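Local coordinates for benzyl alcohol dehydrogenase (Acinetobacter calcoaceticus, PDB 1F8F), which catalyses the NAD-dependent oxidation of aromatic alcohols such as benzyl alcohol to the aldehyde, as a zinc-containing alcohol dehydrogenase, at residues Thr41-Thr46 / Leu364-Lys369. Sequence-based numbering, arbitrary orientation.
Sequences TGMCHT and LKPIIK. With ZN (zinc ion), chain B; NAD (nicotinamide-adenine-dinucleotide), chain F; EOH (ethanol), chain G.
Met43 packs against Pro366 through its CB, 4.0 Å from Pro366 CG, and crosses the Ile368 side chain at a slant. Further out, the chain bends at chi3 (-72°), which places CE 3.8 Å from Ile368 CD1. Lys365 approaches from the other side of the backbone. Its chain folds at chi2 and chi3 (60° and 64°), and NZ donates to Met43 O at 2.9 Å from well above the carbonyl plane. Glu66 forms a salt bridge with the same NZ, so the buried ammonium has both an acidic and a carbonyl partner.

The backbones pair as antiparallel strands. Thr41 and Ile368 form a hydrogen-bonded pair, with Thr41 N to Ile368 O at 3.1 Å and a return bond from Ile368 N. Gly42 and Ile367 form the next, non-hydrogen-bonded pair, where the CA atoms come within 4.2 Å. Past it, Met43 N donates to Pro366 O at 3.0 Å.

Beyond the pairing, the chain enters the active site. Cys44 SG binds the zinc ion at 2.4 Å, with His65 and Cys173 as the other protein ligands, and caps the following helix by accepting from Thr46 N. Thr46 OG1 donates to an ethanol, probably from the crystallisation liquor, bound to zinc where the alcohol substrate would be expected. It accepts from NAD O2D, with which His45 ND1 makes a weak hydrogen bond. This series resembles the proton relay of zinc alcohol dehydrogenases.

Strand 365-369 runs between strands 33-42 and 343-347 in the catalytic-domain sheet. Helix 351-360 packs on Met43, Pro366 and Ile368, while Ile367 faces Val343 and Phe345.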
loop_
_atom_site.group_PDB
_atom_site.type_symbol
_atom_site.label_atom_id
_atom_site.label_comp_id
_atom_site.label_asym_id
_atom_site.label_seq_id
_atom_site.Cartn_x
_atom_site.Cartn_y
_atom_site.Cartn_z
ATOM N N THR A 41 -10.199 -20.521 30.074
ATOM C CA THR A 41 -10.353 -20.633 28.641
ATOM C C THR A 41 -11.649 -19.979 28.166
ATOM O O THR A 41 -12.704 -20.388 28.644
ATOM C CB THR A 41 -10.453 -22.095 28.183
ATOM O OG1 THR A 41 -9.272 -22.797 28.576
ATOM C CG2 THR A 41 -10.542 -22.278 26.662
ATOM N N GLY A 42 -11.540 -19.048 27.222
ATOM C CA GLY A 42 -12.756 -18.424 26.702
ATOM C C GLY A 42 -13.657 -19.343 25.912
ATOM O O GLY A 42 -13.198 -20.357 25.380
ATOM N N MET A 43 -14.939 -19.018 25.769
ATOM C CA MET A 43 -15.909 -19.776 25.009
ATOM C C MET A 43 -16.387 -18.924 23.818
ATOM O O MET A 43 -16.732 -17.767 23.931
ATOM C CB MET A 43 -17.186 -20.182 25.754
ATOM C CG MET A 43 -18.053 -21.124 24.908
ATOM S SD MET A 43 -19.651 -21.434 25.775
ATOM C CE MET A 43 -19.059 -22.496 27.091
ATOM N N CYS A 44 -16.426 -19.556 22.669
ATOM C CA CYS A 44 -16.738 -18.925 21.388
ATOM C C CYS A 44 -17.751 -19.758 20.640
ATOM O O CYS A 44 -17.863 -20.979 20.652
ATOM C CB CYS A 44 -15.416 -18.710 20.641
ATOM S SG CYS A 44 -15.446 -18.508 18.858
ATOM N N HIS A 45 -18.536 -19.069 19.843
ATOM C CA HIS A 45 -19.584 -19.553 18.985
ATOM C C HIS A 45 -19.173 -20.788 18.217
ATOM O O HIS A 45 -19.850 -21.808 18.111
ATOM C CB HIS A 45 -19.997 -18.357 18.090
ATOM C CG HIS A 45 -21.273 -18.707 17.374
ATOM N ND1 HIS A 45 -21.388 -18.730 16.002
ATOM C CD2 HIS A 45 -22.471 -19.101 17.886
ATOM C CE1 HIS A 45 -22.615 -19.109 15.678
ATOM N NE2 HIS A 45 -23.280 -19.336 16.801
ATOM N N THR A 46 -17.941 -20.743 17.692
ATOM C CA THR A 46 -17.294 -21.819 17.004
ATOM C C THR A 46 -17.202 -23.096 17.812
ATOM O O THR A 46 -17.307 -24.173 17.180
ATOM C CB THR A 46 -15.918 -21.377 16.460
ATOM O OG1 THR A 46 -16.084 -20.179 15.664
ATOM C CG2 THR A 46 -15.366 -22.476 15.572
ATOM N N LEU A 364 -21.919 -11.993 26.527
ATOM C CA LEU A 364 -21.133 -11.640 25.357
ATOM C C LEU A 364 -19.937 -12.584 25.181
ATOM O O LEU A 364 -19.773 -13.168 24.123
ATOM C CB LEU A 364 -20.589 -10.218 25.366
ATOM C CG LEU A 364 -21.452 -9.025 24.970
ATOM C CD1 LEU A 364 -21.650 -8.993 23.458
ATOM C CD2 LEU A 364 -22.809 -9.046 25.668
ATOM N N LYS A 365 -19.121 -12.684 26.206
ATOM C CA LYS A 365 -17.947 -13.553 26.214
ATOM C C LYS A 365 -17.760 -14.328 27.517
ATOM O O LYS A 365 -17.068 -13.867 28.421
ATOM C CB LYS A 365 -16.671 -12.710 25.891
ATOM C CG LYS A 365 -15.350 -13.420 26.065
ATOM C CD LYS A 365 -15.250 -14.665 25.161
ATOM C CE LYS A 365 -15.273 -14.317 23.679
ATOM N NZ LYS A 365 -15.245 -15.549 22.803
ATOM N N PRO A 366 -18.176 -15.569 27.567
ATOM C CA PRO A 366 -17.917 -16.442 28.742
ATOM C C PRO A 366 -16.470 -16.856 28.849
ATOM O O PRO A 366 -15.740 -16.966 27.845
ATOM C CB PRO A 366 -18.824 -17.631 28.521
ATOM C CG PRO A 366 -19.605 -17.425 27.240
ATOM C CD PRO A 366 -18.913 -16.296 26.494
ATOM N N ILE A 367 -15.940 -17.103 30.035
ATOM C CA ILE A 367 -14.614 -17.568 30.395
ATOM C C ILE A 367 -14.710 -18.662 31.462
ATOM O O ILE A 367 -15.375 -18.505 32.494
ATOM C CB ILE A 367 -13.612 -16.525 30.865
ATOM C CG1 ILE A 367 -13.441 -15.377 29.852
ATOM C CG2 ILE A 367 -12.247 -17.220 31.048
ATOM C CD1 ILE A 367 -12.331 -14.378 30.125
ATOM N N ILE A 368 -14.427 -19.900 31.050
ATOM C CA ILE A 368 -14.487 -21.062 31.931
ATOM C C ILE A 368 -13.254 -21.044 32.818
ATOM O O ILE A 368 -12.113 -21.238 32.345
ATOM C CB ILE A 368 -14.631 -22.385 31.114
ATOM C CG1 ILE A 368 -15.784 -22.339 30.151
ATOM C CG2 ILE A 368 -14.910 -23.567 32.073
ATOM C CD1 ILE A 368 -15.693 -22.039 28.693
ATOM N N LYS A 369 -13.415 -20.779 34.106
ATOM C CA LYS A 369 -12.325 -20.857 35.089
ATOM C C LYS A 369 -12.041 -22.335 35.399
ATOM O O LYS A 369 -12.989 -23.036 35.716
ATOM C CB LYS A 369 -12.567 -20.177 36.413
ATOM C CG LYS A 369 -12.413 -18.674 36.445
ATOM C CD LYS A 369 -12.600 -18.219 37.918
ATOM C CE LYS A 369 -12.955 -16.737 37.927
ATOM N NZ LYS A 369 -12.428 -16.041 39.139
HETATM ZN ZN ZN B . -13.254 -18.610 17.851
HETATM P PA NAD F . -22.090 -13.728 19.101
HETATM O O1A NAD F . -21.518 -13.261 20.403
HETATM O O2A NAD F . -23.192 -14.699 19.146
HETATM O O5B NAD F . -22.400 -12.491 18.157
HETATM C C5B NAD F . -23.137 -12.382 16.915
HETATM C C4B NAD F . -24.253 -11.355 17.033
HETATM O O4B NAD F . -25.050 -11.375 15.801
HETATM C C3B NAD F . -25.255 -11.538 18.186
HETATM O O3B NAD F . -25.194 -10.468 19.120
HETATM C C2B NAD F . -26.640 -11.564 17.545
HETATM O O2B NAD F . -27.646 -10.807 18.230
HETATM C C1B NAD F . -26.350 -10.949 16.165
HETATM N N9A NAD F . -27.284 -11.340 15.115
HETATM C C8A NAD F . -27.650 -12.597 14.708
HETATM N N7A NAD F . -28.533 -12.584 13.708
HETATM C C5A NAD F . -28.752 -11.237 13.476
HETATM C C6A NAD F . -29.573 -10.552 12.562
HETATM N N6A NAD F . -30.359 -11.125 11.654
HETATM N N1A NAD F . -29.540 -9.195 12.588
HETATM C C2A NAD F . -28.739 -8.572 13.507
HETATM N N3A NAD F . -27.947 -9.112 14.384
HETATM C C4A NAD F . -28.002 -10.455 14.331
HETATM O O3 NAD F . -20.837 -14.380 18.285
HETATM P PN NAD F . -19.339 -13.832 18.266
HETATM O O1N NAD F . -19.319 -12.359 18.207
HETATM O O2N NAD F . -18.609 -14.390 19.413
HETATM O O5D NAD F . -18.850 -14.510 16.870
HETATM C C5D NAD F . -19.226 -13.891 15.629
HETATM C C4D NAD F . -19.137 -14.768 14.433
HETATM O O4D NAD F . -17.794 -14.793 13.851
HETATM C C3D NAD F . -19.636 -16.217 14.431
HETATM O O3D NAD F . -20.071 -16.549 13.098
HETATM C C2D NAD F . -18.309 -16.953 14.664
HETATM O O2D NAD F . -18.362 -18.350 14.419
HETATM C C1D NAD F . -17.506 -16.180 13.608
HETATM N N1N NAD F . -16.075 -16.299 13.865
HETATM C C2N NAD F . -15.264 -16.122 12.790
HETATM C C3N NAD F . -13.898 -16.170 12.987
HETATM C C7N NAD F . -12.863 -15.958 11.827
HETATM O O7N NAD F . -11.660 -16.047 12.070
HETATM N N7N NAD F . -13.418 -15.677 10.593
HETATM C C4N NAD F . -13.352 -16.365 14.290
HETATM C C5N NAD F . -14.257 -15.954 15.293
HETATM C C6N NAD F . -15.630 -15.916 15.169
HETATM C C1 EOH G . -12.602 -19.321 14.610
HETATM C C2 EOH G . -12.925 -19.506 13.188
HETATM O O EOH G . -13.665 -19.224 15.558
#